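Local coordinates for d-3-phosphoglycerate dehydrogenase oxidoreductase protein (Ralstonia solanacearum, PDB 3GG9) that probably oxidises D-3-phosphoglycerate using NAD, as a member of the D-isomer specific 2-hydroxyacid dehydrogenase family, at residues P111-W116 against A176-A181; Q123-Q128 against P150-G155; R156-Q161 against R180-N185; G164-G169 against A211-S216; T244-N249 against P270-I275. All blocks are in the same frame, centred on the assembly; numbering follows the deposited sequence.

Contact 1: P111-W116 against A176-A181; sequences PAELTW and AGYGRA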
# COMPACT_ATOMS: atom_id res chain seq x y z
N PRO A 111 -12.26 2.14 -6.03
CA PRO A 111 -12.30 2.19 -4.56
C PRO A 111 -12.01 0.87 -3.85
O PRO A 111 -11.57 0.90 -2.72
CB PRO A 111 -13.72 2.69 -4.26
CG PRO A 111 -14.52 2.20 -5.43
CD PRO A 111 -13.60 2.40 -6.60
N ALA A 112 -12.27 -0.28 -4.48
CA ALA A 112 -11.88 -1.54 -3.86
C ALA A 112 -10.35 -1.67 -3.80
O ALA A 112 -9.78 -2.09 -2.78
CB ALA A 112 -12.46 -2.75 -4.63
N GLU A 113 -9.68 -1.34 -4.89
CA GLU A 113 -8.23 -1.45 -4.92
C GLU A 113 -7.64 -0.46 -3.94
O GLU A 113 -6.65 -0.74 -3.28
CB GLU A 113 -7.69 -1.18 -6.30
CG GLU A 113 -8.06 -2.33 -7.24
CD GLU A 113 -7.27 -2.34 -8.52
OE1 GLU A 113 -6.39 -1.48 -8.68
OE2 GLU A 113 -7.52 -3.22 -9.38
N LEU A 114 -8.27 0.68 -3.86
CA LEU A 114 -7.79 1.72 -2.94
C LEU A 114 -7.91 1.26 -1.48
O LEU A 114 -6.99 1.49 -0.68
CB LEU A 114 -8.55 3.01 -3.16
CG LEU A 114 -7.98 4.26 -2.47
CD1 LEU A 114 -8.55 4.46 -1.03
CD2 LEU A 114 -6.43 4.27 -2.47
N THR A 115 -9.05 0.68 -1.13
CA THR A 115 -9.23 0.03 0.17
C THR A 115 -8.09 -0.93 0.54
O THR A 115 -7.54 -0.88 1.64
CB THR A 115 -10.59 -0.73 0.25
OG1 THR A 115 -11.64 0.19 -0.02
CG2 THR A 115 -10.80 -1.36 1.63
N TRP A 116 -7.71 -1.77 -0.41
CA TRP A 116 -6.65 -2.74 -0.18
C TRP A 116 -5.27 -2.12 -0.10
O TRP A 116 -4.43 -2.59 0.64
CB TRP A 116 -6.64 -3.83 -1.28
CG TRP A 116 -6.05 -5.08 -0.72
CD1 TRP A 116 -4.82 -5.59 -0.96
CD2 TRP A 116 -6.65 -5.92 0.28
NE1 TRP A 116 -4.63 -6.74 -0.21
CE2 TRP A 116 -5.74 -6.96 0.56
CE3 TRP A 116 -7.89 -5.91 0.95
CZ2 TRP A 116 -6.02 -7.97 1.49
CZ3 TRP A 116 -8.16 -6.90 1.88
CH2 TRP A 116 -7.24 -7.92 2.13
N ALA A 176 -13.44 -8.59 -0.06
CA ALA A 176 -13.49 -9.95 0.47
C ALA A 176 -12.65 -10.95 -0.38
O ALA A 176 -11.95 -11.82 0.18
CB ALA A 176 -14.95 -10.43 0.61
N GLY A 177 -12.73 -10.82 -1.70
CA GLY A 177 -11.94 -11.62 -2.64
C GLY A 177 -10.43 -11.43 -2.48
O GLY A 177 -9.66 -12.39 -2.50
N TYR A 178 -10.00 -10.18 -2.33
CA TYR A 178 -8.59 -9.88 -2.07
C TYR A 178 -8.09 -10.56 -0.80
O TYR A 178 -6.97 -11.11 -0.76
CB TYR A 178 -8.38 -8.36 -1.96
CG TYR A 178 -8.77 -7.55 -3.18
CD1 TYR A 178 -9.17 -6.24 -3.06
CD2 TYR A 178 -8.71 -8.10 -4.49
CE1 TYR A 178 -9.51 -5.47 -4.18
CE2 TYR A 178 -9.07 -7.35 -5.60
CZ TYR A 178 -9.46 -6.03 -5.44
OH TYR A 178 -9.82 -5.26 -6.53
N GLY A 179 -8.91 -10.49 0.25
CA GLY A 179 -8.61 -11.13 1.52
C GLY A 179 -8.36 -12.61 1.35
O GLY A 179 -7.36 -13.12 1.81
N ARG A 180 -9.29 -13.28 0.65
CA ARG A 180 -9.17 -14.71 0.36
C ARG A 180 -7.89 -15.03 -0.41
O ARG A 180 -7.19 -16.00 -0.09
CB ARG A 180 -10.40 -15.20 -0.41
CG ARG A 180 -10.57 -16.72 -0.39
CD ARG A 180 -11.68 -17.19 0.55
NE ARG A 180 -11.41 -16.93 1.97
CZ ARG A 180 -12.22 -17.27 2.96
NH1 ARG A 180 -13.37 -17.89 2.72
NH2 ARG A 180 -11.89 -16.99 4.22
N ALA A 181 -7.57 -14.22 -1.41
CA ALA A 181 -6.35 -14.44 -2.20
C ALA A 181 -5.07 -14.18 -1.41
O ALA A 181 -4.03 -14.73 -1.74
CB ALA A 181 -6.37 -13.62 -3.45
O HOH W 1 -8.69 -5.42 -9.18

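Contact 2: Q123-Q128 against P150-G155; sequences QRRIPQ and PNFGIG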
# COMPACT_ATOMS: atom_id res chain seq x y z
N GLN A 123 -0.95 -1.98 7.43
CA GLN A 123 -0.38 -3.15 8.12
C GLN A 123 1.14 -3.23 8.04
O GLN A 123 1.78 -3.89 8.87
CB GLN A 123 -1.00 -4.47 7.59
CG GLN A 123 -2.45 -4.73 8.04
CD GLN A 123 -2.63 -4.70 9.58
OE1 GLN A 123 -2.53 -3.64 10.21
NE2 GLN A 123 -2.90 -5.85 10.17
N ARG A 124 1.72 -2.60 7.02
CA ARG A 124 3.18 -2.61 6.90
C ARG A 124 3.81 -1.30 7.29
O ARG A 124 5.03 -1.11 7.12
CB ARG A 124 3.65 -3.03 5.50
CG ARG A 124 3.41 -4.55 5.18
CD ARG A 124 3.97 -5.50 6.28
NE ARG A 124 5.41 -5.74 6.16
CZ ARG A 124 5.98 -6.78 5.57
NH1 ARG A 124 5.23 -7.72 4.99
NH2 ARG A 124 7.30 -6.87 5.53
N ARG A 125 2.98 -0.39 7.78
CA ARG A 125 3.41 0.95 8.28
C ARG A 125 4.19 1.74 7.25
O ARG A 125 5.12 2.48 7.56
CB ARG A 125 4.15 0.83 9.62
CG ARG A 125 3.27 0.34 10.77
CD ARG A 125 3.19 -1.19 10.87
NE ARG A 125 2.58 -1.65 12.13
CZ ARG A 125 1.29 -1.89 12.32
NH1 ARG A 125 0.88 -2.32 13.50
NH2 ARG A 125 0.39 -1.73 11.35
N ILE A 126 3.79 1.57 5.99
CA ILE A 126 4.49 2.20 4.89
C ILE A 126 4.62 3.75 4.96
O ILE A 126 5.73 4.22 4.86
CB ILE A 126 3.99 1.70 3.54
CG1 ILE A 126 4.28 0.20 3.47
CG2 ILE A 126 4.63 2.49 2.40
CD1 ILE A 126 3.93 -0.40 2.15
N PRO A 127 3.51 4.51 5.17
CA PRO A 127 3.68 5.96 5.26
C PRO A 127 4.66 6.37 6.38
O PRO A 127 5.53 7.22 6.15
CB PRO A 127 2.26 6.46 5.59
CG PRO A 127 1.38 5.44 5.01
CD PRO A 127 2.07 4.14 5.29
N GLN A 128 4.54 5.73 7.54
CA GLN A 128 5.41 6.01 8.69
C GLN A 128 6.90 5.71 8.43
O GLN A 128 7.75 6.52 8.75
CB GLN A 128 4.93 5.28 9.94
CG GLN A 128 3.49 5.62 10.39
CD GLN A 128 2.44 4.67 9.82
OE1 GLN A 128 2.61 4.07 8.75
NE2 GLN A 128 1.34 4.52 10.55
N PRO A 150 3.29 -4.22 22.31
CA PRO A 150 4.71 -4.48 22.04
C PRO A 150 4.98 -4.76 20.55
O PRO A 150 4.25 -5.54 19.93
CB PRO A 150 5.01 -5.72 22.89
CG PRO A 150 3.67 -6.33 23.20
CD PRO A 150 2.75 -5.17 23.30
N ASN A 151 6.00 -4.09 20.01
CA ASN A 151 6.40 -4.22 18.60
C ASN A 151 5.31 -3.78 17.62
O ASN A 151 5.24 -4.29 16.50
CB ASN A 151 6.85 -5.66 18.26
CG ASN A 151 8.23 -5.99 18.78
OD1 ASN A 151 8.96 -5.12 19.27
ND2 ASN A 151 8.60 -7.26 18.68
N PHE A 152 4.48 -2.83 18.03
CA PHE A 152 3.37 -2.37 17.19
C PHE A 152 3.89 -1.60 15.98
O PHE A 152 3.20 -1.49 14.97
CB PHE A 152 2.36 -1.55 18.00
CG PHE A 152 1.03 -1.39 17.33
CD1 PHE A 152 0.33 -2.51 16.84
CD2 PHE A 152 0.48 -0.14 17.16
CE1 PHE A 152 -0.90 -2.36 16.21
CE2 PHE A 152 -0.75 0.02 16.53
CZ PHE A 152 -1.45 -1.09 16.05
N GLY A 153 5.12 -1.10 16.08
CA GLY A 153 5.75 -0.34 15.01
C GLY A 153 6.22 -1.23 13.86
O GLY A 153 6.53 -0.75 12.77
N ILE A 154 6.25 -2.54 14.09
CA ILE A 154 6.70 -3.53 13.11
C ILE A 154 5.55 -4.00 12.22
O ILE A 154 4.42 -4.06 12.68
CB ILE A 154 7.46 -4.71 13.84
CG1 ILE A 154 8.94 -4.71 13.46
CG2 ILE A 154 6.90 -6.08 13.55
CD1 ILE A 154 9.74 -3.72 14.24
N GLY A 155 5.84 -4.35 10.97
CA GLY A 155 4.83 -4.86 10.05
C GLY A 155 4.11 -6.12 10.50
O GLY A 155 4.60 -6.87 11.35

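Contact 3: R156-Q161 against R180-N185; sequences RVLKGQ and RAFGMN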
# COMPACT_ATOMS: atom_id res chain seq x y z
N ARG A 156 2.91 -6.31 9.95
CA ARG A 156 2.11 -7.49 10.23
C ARG A 156 1.70 -8.14 8.91
O ARG A 156 1.31 -7.47 7.96
CB ARG A 156 0.86 -7.13 11.04
CG ARG A 156 1.13 -6.09 12.13
CD ARG A 156 -0.10 -5.88 13.01
NE ARG A 156 -0.02 -6.62 14.26
CZ ARG A 156 -0.59 -7.79 14.49
NH1 ARG A 156 -1.33 -8.39 13.56
NH2 ARG A 156 -0.44 -8.36 15.66
N VAL A 157 1.81 -9.46 8.88
CA VAL A 157 1.48 -10.27 7.70
C VAL A 157 -0.05 -10.42 7.68
O VAL A 157 -0.68 -10.44 8.74
CB VAL A 157 2.21 -11.64 7.76
CG1 VAL A 157 1.78 -12.41 8.94
CG2 VAL A 157 1.99 -12.47 6.53
N LEU A 158 -0.63 -10.48 6.48
CA LEU A 158 -2.06 -10.69 6.34
C LEU A 158 -2.42 -12.17 6.36
O LEU A 158 -3.41 -12.55 6.98
CB LEU A 158 -2.59 -10.05 5.05
CG LEU A 158 -2.43 -8.53 4.94
CD1 LEU A 158 -2.90 -8.07 3.55
CD2 LEU A 158 -3.22 -7.83 5.99
N LYS A 159 -1.61 -12.99 5.69
CA LYS A 159 -1.86 -14.44 5.63
C LYS A 159 -2.23 -15.03 6.99
O LYS A 159 -1.49 -14.86 7.94
CB LYS A 159 -0.65 -15.21 5.07
CG LYS A 159 -0.93 -16.72 4.90
CD LYS A 159 0.27 -17.50 4.36
CE LYS A 159 -0.17 -18.89 3.96
NZ LYS A 159 0.95 -19.76 3.54
N GLY A 160 -3.39 -15.67 7.07
CA GLY A 160 -3.79 -16.39 8.27
C GLY A 160 -4.45 -15.52 9.32
O GLY A 160 -4.82 -16.02 10.38
N GLN A 161 -4.59 -14.23 9.03
CA GLN A 161 -5.31 -13.29 9.88
C GLN A 161 -6.77 -13.16 9.48
O GLN A 161 -7.19 -13.61 8.42
CB GLN A 161 -4.65 -11.92 9.82
CG GLN A 161 -3.22 -11.94 10.26
CD GLN A 161 -3.10 -11.71 11.74
OE1 GLN A 161 -3.10 -10.57 12.20
NE2 GLN A 161 -3.01 -12.80 12.51
N ARG A 180 -9.29 -13.28 0.65
CA ARG A 180 -9.17 -14.71 0.36
C ARG A 180 -7.89 -15.03 -0.41
O ARG A 180 -7.19 -16.00 -0.09
CB ARG A 180 -10.40 -15.20 -0.41
CG ARG A 180 -10.57 -16.72 -0.39
CD ARG A 180 -11.68 -17.19 0.55
NE ARG A 180 -11.41 -16.93 1.97
CZ ARG A 180 -12.22 -17.27 2.96
NH1 ARG A 180 -13.37 -17.89 2.72
NH2 ARG A 180 -11.89 -16.99 4.22
N ALA A 181 -7.57 -14.22 -1.41
CA ALA A 181 -6.35 -14.44 -2.20
C ALA A 181 -5.07 -14.18 -1.41
O ALA A 181 -4.03 -14.73 -1.74
CB ALA A 181 -6.37 -13.62 -3.45
N PHE A 182 -5.14 -13.36 -0.37
CA PHE A 182 -4.00 -13.23 0.54
C PHE A 182 -3.94 -14.31 1.64
O PHE A 182 -3.01 -14.30 2.46
CB PHE A 182 -3.89 -11.80 1.13
CG PHE A 182 -3.15 -10.85 0.22
CD1 PHE A 182 -1.82 -10.54 0.46
CD2 PHE A 182 -3.75 -10.33 -0.92
CE1 PHE A 182 -1.10 -9.72 -0.40
CE2 PHE A 182 -3.02 -9.49 -1.80
CZ PHE A 182 -1.70 -9.19 -1.52
N GLY A 183 -4.90 -15.23 1.64
CA GLY A 183 -4.93 -16.31 2.65
C GLY A 183 -5.45 -15.86 4.02
O GLY A 183 -5.10 -16.46 5.04
N MET A 184 -6.27 -14.81 4.04
CA MET A 184 -6.89 -14.31 5.26
C MET A 184 -8.14 -15.14 5.60
O MET A 184 -8.70 -15.82 4.74
CB MET A 184 -7.25 -12.82 5.14
CG MET A 184 -6.08 -11.88 4.83
SD MET A 184 -6.51 -10.13 4.97
CE MET A 184 -6.43 -9.89 6.76
N ASN A 185 -8.52 -15.14 6.88
CA ASN A 185 -9.81 -15.67 7.35
C ASN A 185 -10.90 -14.61 7.18
O ASN A 185 -10.98 -13.65 7.95
CB ASN A 185 -9.67 -16.13 8.82
CG ASN A 185 -10.92 -16.82 9.36
OD1 ASN A 185 -11.52 -17.66 8.69
ND2 ASN A 185 -11.32 -16.47 10.59

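Contact 4: G164-G169 against A211-S216; sequences GIFGYG and ALFEQS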
# COMPACT_ATOMS: atom_id res chain seq x y z
N GLY A 164 -12.50 -8.79 8.65
CA GLY A 164 -13.92 -8.49 8.78
C GLY A 164 -14.41 -7.55 7.68
O GLY A 164 -13.82 -6.49 7.42
N ILE A 165 -15.46 -7.97 6.98
CA ILE A 165 -16.09 -7.14 5.95
C ILE A 165 -17.48 -6.76 6.43
O ILE A 165 -18.38 -7.60 6.52
CB ILE A 165 -16.12 -7.85 4.56
CG1 ILE A 165 -14.70 -8.19 4.07
CG2 ILE A 165 -16.91 -7.03 3.54
CD1 ILE A 165 -13.76 -6.97 3.91
N PHE A 166 -17.65 -5.48 6.76
CA PHE A 166 -18.95 -4.91 7.13
C PHE A 166 -19.66 -4.30 5.91
O PHE A 166 -19.43 -3.13 5.57
CB PHE A 166 -18.74 -3.88 8.27
CG PHE A 166 -20.01 -3.50 9.02
CD1 PHE A 166 -19.91 -2.80 10.23
CD2 PHE A 166 -21.29 -3.84 8.56
CE1 PHE A 166 -21.06 -2.42 10.94
CE2 PHE A 166 -22.45 -3.47 9.26
CZ PHE A 166 -22.33 -2.76 10.46
N GLY A 167 -20.53 -5.09 5.27
CA GLY A 167 -21.26 -4.66 4.06
C GLY A 167 -20.75 -5.43 2.86
O GLY A 167 -19.56 -5.43 2.57
N TYR A 168 -21.65 -6.09 2.16
CA TYR A 168 -21.24 -6.96 1.08
C TYR A 168 -21.93 -6.57 -0.23
O TYR A 168 -22.57 -7.38 -0.90
CB TYR A 168 -21.46 -8.42 1.50
CG TYR A 168 -20.74 -9.46 0.66
CD1 TYR A 168 -19.36 -9.70 0.80
CD2 TYR A 168 -21.44 -10.22 -0.27
CE1 TYR A 168 -18.71 -10.66 0.02
CE2 TYR A 168 -20.80 -11.18 -1.06
CZ TYR A 168 -19.44 -11.40 -0.90
OH TYR A 168 -18.84 -12.35 -1.69
N GLY A 169 -21.78 -5.29 -0.60
CA GLY A 169 -22.22 -4.78 -1.91
C GLY A 169 -21.10 -5.08 -2.90
O GLY A 169 -20.25 -5.91 -2.64
N ALA A 211 -19.41 -9.89 17.13
CA ALA A 211 -18.40 -10.90 16.80
C ALA A 211 -17.41 -10.43 15.72
O ALA A 211 -16.23 -10.78 15.75
CB ALA A 211 -19.08 -12.19 16.34
N LEU A 212 -17.91 -9.63 14.78
CA LEU A 212 -17.09 -9.07 13.71
C LEU A 212 -16.02 -8.15 14.25
O LEU A 212 -14.87 -8.23 13.84
CB LEU A 212 -17.97 -8.33 12.70
CG LEU A 212 -17.31 -7.93 11.39
CD1 LEU A 212 -17.27 -9.13 10.41
CD2 LEU A 212 -18.08 -6.77 10.80
N PHE A 213 -16.40 -7.29 15.19
CA PHE A 213 -15.49 -6.32 15.78
C PHE A 213 -14.47 -6.96 16.75
O PHE A 213 -13.32 -6.52 16.82
CB PHE A 213 -16.29 -5.19 16.48
CG PHE A 213 -16.86 -4.18 15.51
CD1 PHE A 213 -18.14 -4.34 14.99
CD2 PHE A 213 -16.11 -3.09 15.10
CE1 PHE A 213 -18.67 -3.41 14.08
CE2 PHE A 213 -16.62 -2.16 14.19
CZ PHE A 213 -17.91 -2.31 13.69
N GLU A 214 -14.90 -7.99 17.47
CA GLU A 214 -14.03 -8.74 18.38
C GLU A 214 -12.94 -9.55 17.68
O GLU A 214 -11.77 -9.54 18.11
CB GLU A 214 -14.88 -9.69 19.25
CG GLU A 214 -15.60 -8.97 20.38
CD GLU A 214 -16.78 -9.73 21.00
OE1 GLU A 214 -17.26 -10.75 20.45
OE2 GLU A 214 -17.24 -9.28 22.07
N GLN A 215 -13.33 -10.22 16.59
CA GLN A 215 -12.48 -11.19 15.91
C GLN A 215 -11.55 -10.68 14.81
O GLN A 215 -10.52 -11.31 14.53
CB GLN A 215 -13.35 -12.28 15.30
CG GLN A 215 -13.97 -13.25 16.31
CD GLN A 215 -14.83 -14.27 15.60
OE1 GLN A 215 -14.40 -15.40 15.37
NE2 GLN A 215 -16.02 -13.86 15.19
N SER A 216 -11.89 -9.56 14.17
CA SER A 216 -11.15 -9.10 12.99
C SER A 216 -9.80 -8.52 13.33
O SER A 216 -9.67 -7.73 14.26
CB SER A 216 -11.96 -8.05 12.23
OG SER A 216 -13.20 -8.56 11.81

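Contact 5: T244-N249 against P270-I275; sequences TALFVN and PGMAAI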
# COMPACT_ATOMS: atom_id res chain seq x y z
N THR A 244 -4.40 -4.64 18.65
CA THR A 244 -3.54 -4.71 17.46
C THR A 244 -4.31 -4.58 16.13
O THR A 244 -3.72 -4.69 15.03
CB THR A 244 -2.85 -6.08 17.40
OG1 THR A 244 -3.84 -7.11 17.54
CG2 THR A 244 -1.78 -6.21 18.48
N ALA A 245 -5.62 -4.38 16.25
CA ALA A 245 -6.53 -4.37 15.11
C ALA A 245 -6.49 -3.09 14.29
O ALA A 245 -6.24 -2.00 14.82
CB ALA A 245 -7.95 -4.66 15.58
N LEU A 246 -6.73 -3.25 13.00
CA LEU A 246 -6.84 -2.14 12.05
C LEU A 246 -8.30 -1.88 11.58
O LEU A 246 -8.99 -2.78 11.07
CB LEU A 246 -5.88 -2.34 10.87
CG LEU A 246 -6.09 -1.44 9.64
CD1 LEU A 246 -5.58 -0.04 9.96
CD2 LEU A 246 -5.36 -2.06 8.41
N PHE A 247 -8.77 -0.66 11.77
CA PHE A 247 -10.08 -0.26 11.26
C PHE A 247 -9.94 0.53 9.96
O PHE A 247 -9.25 1.54 9.92
CB PHE A 247 -10.81 0.60 12.30
CG PHE A 247 -12.15 1.09 11.83
CD1 PHE A 247 -13.24 0.23 11.76
CD2 PHE A 247 -12.32 2.41 11.44
CE1 PHE A 247 -14.48 0.69 11.33
CE2 PHE A 247 -13.55 2.88 11.01
CZ PHE A 247 -14.63 2.01 10.96
N VAL A 248 -10.58 0.06 8.88
CA VAL A 248 -10.50 0.73 7.57
C VAL A 248 -11.86 1.29 7.16
O VAL A 248 -12.87 0.58 7.19
CB VAL A 248 -9.93 -0.22 6.43
CG1 VAL A 248 -9.76 0.54 5.12
CG2 VAL A 248 -8.59 -0.85 6.85
N ASN A 249 -11.88 2.55 6.75
CA ASN A 249 -13.11 3.15 6.25
C ASN A 249 -12.85 4.00 5.02
O ASN A 249 -12.41 5.15 5.13
CB ASN A 249 -13.83 3.98 7.34
CG ASN A 249 -15.20 4.48 6.90
OD1 ASN A 249 -15.73 4.09 5.87
ND2 ASN A 249 -15.78 5.36 7.69
N PRO A 270 -9.61 0.25 18.31
CA PRO A 270 -8.58 -0.54 17.64
C PRO A 270 -7.20 0.11 17.81
O PRO A 270 -7.12 1.23 18.31
CB PRO A 270 -9.01 -0.51 16.18
CG PRO A 270 -9.69 0.82 16.04
CD PRO A 270 -10.47 0.96 17.34
N GLY A 271 -6.14 -0.58 17.40
CA GLY A 271 -4.78 -0.04 17.50
C GLY A 271 -4.44 0.94 16.38
O GLY A 271 -3.59 1.83 16.55
N MET A 272 -5.10 0.78 15.24
CA MET A 272 -4.78 1.60 14.08
C MET A 272 -6.00 1.79 13.20
O MET A 272 -6.92 0.97 13.19
CB MET A 272 -3.62 0.97 13.28
CG MET A 272 -3.05 1.86 12.12
SD MET A 272 -1.49 1.35 11.34
CE MET A 272 -0.43 1.57 12.78
N ALA A 273 -6.03 2.92 12.50
CA ALA A 273 -7.02 3.15 11.48
C ALA A 273 -6.42 3.61 10.14
O ALA A 273 -5.33 4.18 10.09
CB ALA A 273 -8.06 4.10 11.96
N ALA A 274 -7.14 3.32 9.06
CA ALA A 274 -6.81 3.88 7.76
C ALA A 274 -8.11 4.40 7.16
O ALA A 274 -9.09 3.65 7.04
CB ALA A 274 -6.13 2.83 6.85
N ILE A 275 -8.17 5.69 6.85
CA ILE A 275 -9.42 6.30 6.39
C ILE A 275 -9.20 7.14 5.13
O ILE A 275 -8.14 7.73 4.93
CB ILE A 275 -10.17 7.11 7.51
CG1 ILE A 275 -9.38 8.33 7.96
CG2 ILE A 275 -10.58 6.23 8.74
CD1 ILE A 275 -9.92 9.57 7.42

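Contact 1: P111-W116 against A176-A181
Aromatic interactions carry this meeting of two helices, 111-116 and 176-181, whose short axes pass 10.6 Å apart at a crossing angle of -45°. Trp-116 and Tyr-178 run alongside one another, pointing opposite ways, so that different parts of each do different work. Tyr-178 CB comes down over the middle of the indole, a CH-pi contact 3.8 Å from the centroid of the six-membered ring of Trp-116. Further out, the phenol turns its edge to the face of the five-membered ring of Trp-116, an offset edge-to-face pair with centroids 5.5 Å apart and planes at 62°. CG of Trp-116 is anti to its backbone N, and the far rim of the indole reaches the other helix: CH2 lies 3.5 Å from Gly-179 CA.

Apolar packing continues along the tyrosine, with Ala-112 CB 4.0 Å from Tyr-178 CE1. Two further van der Waals contacts follow, Ala-112 O at the ring edge and Glu-113 CG 3.5 Å from Tyr-178 OH.

Polar contact is indirect. One water bonds to Glu-113 OE2 at 2.5 Å and to Tyr-178 OH at 2.9 Å. The same carboxylate takes the backbone N-H groups of Leu-158 and Lys-159 of the second subunit, and so lies at the interface. The arrangement is helix-on-helix packing at a subunit boundary, joining helix 109-123 to the helix that follows the first strand of a Rossmann-type domain.

Contact 2: Q123-Q128 against P150-G155
A Schellman motif at Arg-125, whose phi is positive, closes helix 109-123, and the same residue is the N-cap of helix 126-134. It faces a type I beta turn running from Asn-151 to Ile-154. One tight part of the contact lies where the Arg-125 side chain enters that turn. CG stands anti to the carbonyl carbon, and a bend at chi2 (87°) swings the guanidinium across to the Phe-152 backbone. There the group grips one oxygen side-on: NE is 2.9 Å from Phe-152 O, and NH1 is likewise 2.9 Å from Phe-152 O. Both bonds are well short of straight, as expected when two donors share one acceptor, but both lie in the carbonyl plane. NH2 bonds to Ala-122 O, which should limit the group's rotation. In a cation-pi contact NH1 points at one face of the Phe-152 ring, 3.2 Å from CE1 and offset toward the rim, with CZ 4.7 Å from the centroid and the two planes 76° apart.

Packing is equally close at Gly-155, whose CA lies 3.9 Å from Arg-124 CD and directs a C-H at Gln-123 O, 3.4 Å away. A beta carbon here would collide with Arg-124 NE, so the bare glycine allows the approach. The Arg-124 guanidinium bonds to Ala-110 O, Ile-301 O and Gly-302 O of the second subunit.

The loose side is the other end of the loop: just before the turn Pro-150 is exposed, and Asn-151 ND2 bonds to Ala-14 O of the second subunit.

Contact 3: R156-Q161 against R180-N185
The ring of Phe-182 receives Leu-158 obliquely, with CD1 of the leucine 4.1 Å from CD1 of the phenylalanine. The same ring meets Trp-116 of its own chain and stacks on Tyr-178 of the second subunit. Two guanidinium groups take partners at their edges within their own segments: Arg-156 NH1 bonds weakly to Gln-161 OE1, and Arg-180 NH2 weakly to Met-184 O.

Between these side chains the backbones join. Leu-158 to Gln-161 form a type II beta turn, and Gly-183, at positive phi, ends helix 170-181 in a Schellman motif. The two turns lead into strands 162-166 and 185-189, neighbours in the parallel sheet and the ends of a beta-alpha-beta crossover. Gly-160 N bonds to Gly-183 O at 2.8 Å, although the donor stands 47° above the carbonyl plane. The next bond is in plane and unusually short, 2.5 Å from Asn-185 N to Gln-161 O, with an angle of 157° at the hydrogen.

Met-184 crosses Leu-158 obliquely. Its CG lies 3.5 Å from Leu-158 O and its SD 3.9 Å from Leu-158 CB, and a bend at chi3 brings CE to 3.9 Å from Leu-158 CD2. On the outer side Lys-159 CA points a C-H at Phe-182 O, 3.4 Å away, while its extended side chain leads off from the contact.

Contact 4: G164-G169 against A211-S216
Leu-212 is the first residue of 211-216 to meet strand 164-166. Its CG is anti to the backbone N (chi1 -168°), which spreads the two methyl groups along the strand: CD1 lies 3.8 Å from Gly-164 CA and CD2 lies 3.9 Å from Phe-166 CB. Phe-213 starts off to the flank, but its ring tip returns, CZ coming to 4.0 Å from Phe-166 CD1. This is an apolar contact in which the two side chains cross obliquely; Phe-166 also packs on Leu-223 and Ile-233, and Phe-213 on Met-241.

The geometry belongs to a Rossmann-type fold. Strand 162-166 runs into a glycine-rich turn that fits the GxGxxG pattern, and helix 209-215 lies in the crossover that carries the chain from strand 204-205, past strands 185-189 and 162-166, to strand 218-221. The short axes of strand and helix are 8.7 Å apart, with directions 146° from each other.

Gln-215 turns back on its own helix, its backbone N and NE2 both bonding to Ala-211 O, the latter from above the carbonyl plane. Ser-216 then leaves the helix. Its OG donates to Leu-212 O at 2.6 Å, in the carbonyl plane, and Leu-212 O takes the Ser-216 backbone N as well. Held there, OG rests 3.1 Å from Gly-164 CA. A beta carbon on Gly-164 would collide with this oxygen, so the close approach of helix end and strand depends on the bare glycine.

Contact 5: T244-N249 against P270-I275
Leu-246 supplies one bump of this strand pair. Its CG is anti to the backbone N (chi1 167°), and CD1 leans over the neighbouring strand into the hollow between Met-272 and Ala-274. There it lies 3.8 Å from Met-272 CG and 4.3 Å from Ala-274 CB, and it rests on the backbone around Ala-273, 3.6 Å from Met-272 O. Ala-274 also meets Val-248 on this face, its CB 4.4 Å from Val-248 CG2. Helix 109-123 packs on the same face, touching Leu-246, Val-248 and Met-272.

On the other face Phe-247 sends its ring away, so CB does the touching, 3.9 Å from Pro-270 CG. The Ala-273 methyl stands beside Phe-247 CB, and Met-261 of helix 260-267 packs against both residues. That helix links the two strands in a beta-alpha-beta unit of the Rossmann-type sheet, and the strands accordingly run parallel, 13° apart. Further along this face Asn-249 CB meets Ile-275 CG2, while the Asn-249 amide turns to the chain beyond, OD1 to Ser-251 N and ND2 to Arg-252 O.

The backbone ladder sets the spacing of these bumps. Phe-247 N bonds to Met-272 O at 2.8 Å and almost straight, 168° at the hydrogen, and Ala-274 N to Phe-247 O and Asn-249 N to Ala-274 O carry it on. At its start Ala-245 O accepts Met-272 N at 3.0 Å and, weakly, Gly-271 N. Pro-270, which follows a cis peptide, presses its CB to 3.4 Å from that same Ala-245 O.

In the fold
Contact 5 lies within the buried sheet of the Rossmann-type domain and contact 4 on its face, both out of touch with the other subunit, yet they differ in chemistry: contact 5 joins strands by a backbone ladder, contact 4 packs a helix on a strand with apolar side chains. Contacts 1, 2 and 3 all reach the second subunit. Contacts 1 and 3 share helix 170-181, Tyr-178 serving contact 1 and the C-terminal turn contact 3, and Trp-116 packs on Leu-158, Phe-182 and Met-184 between them. Contact 3 is the most exposed and combines backbone bonds with apolar packing. Contact 2, built round a buried guanidinium, touches contact 5: Phe-152 against Gly-271 and Thr-244, Arg-125 against Met-272.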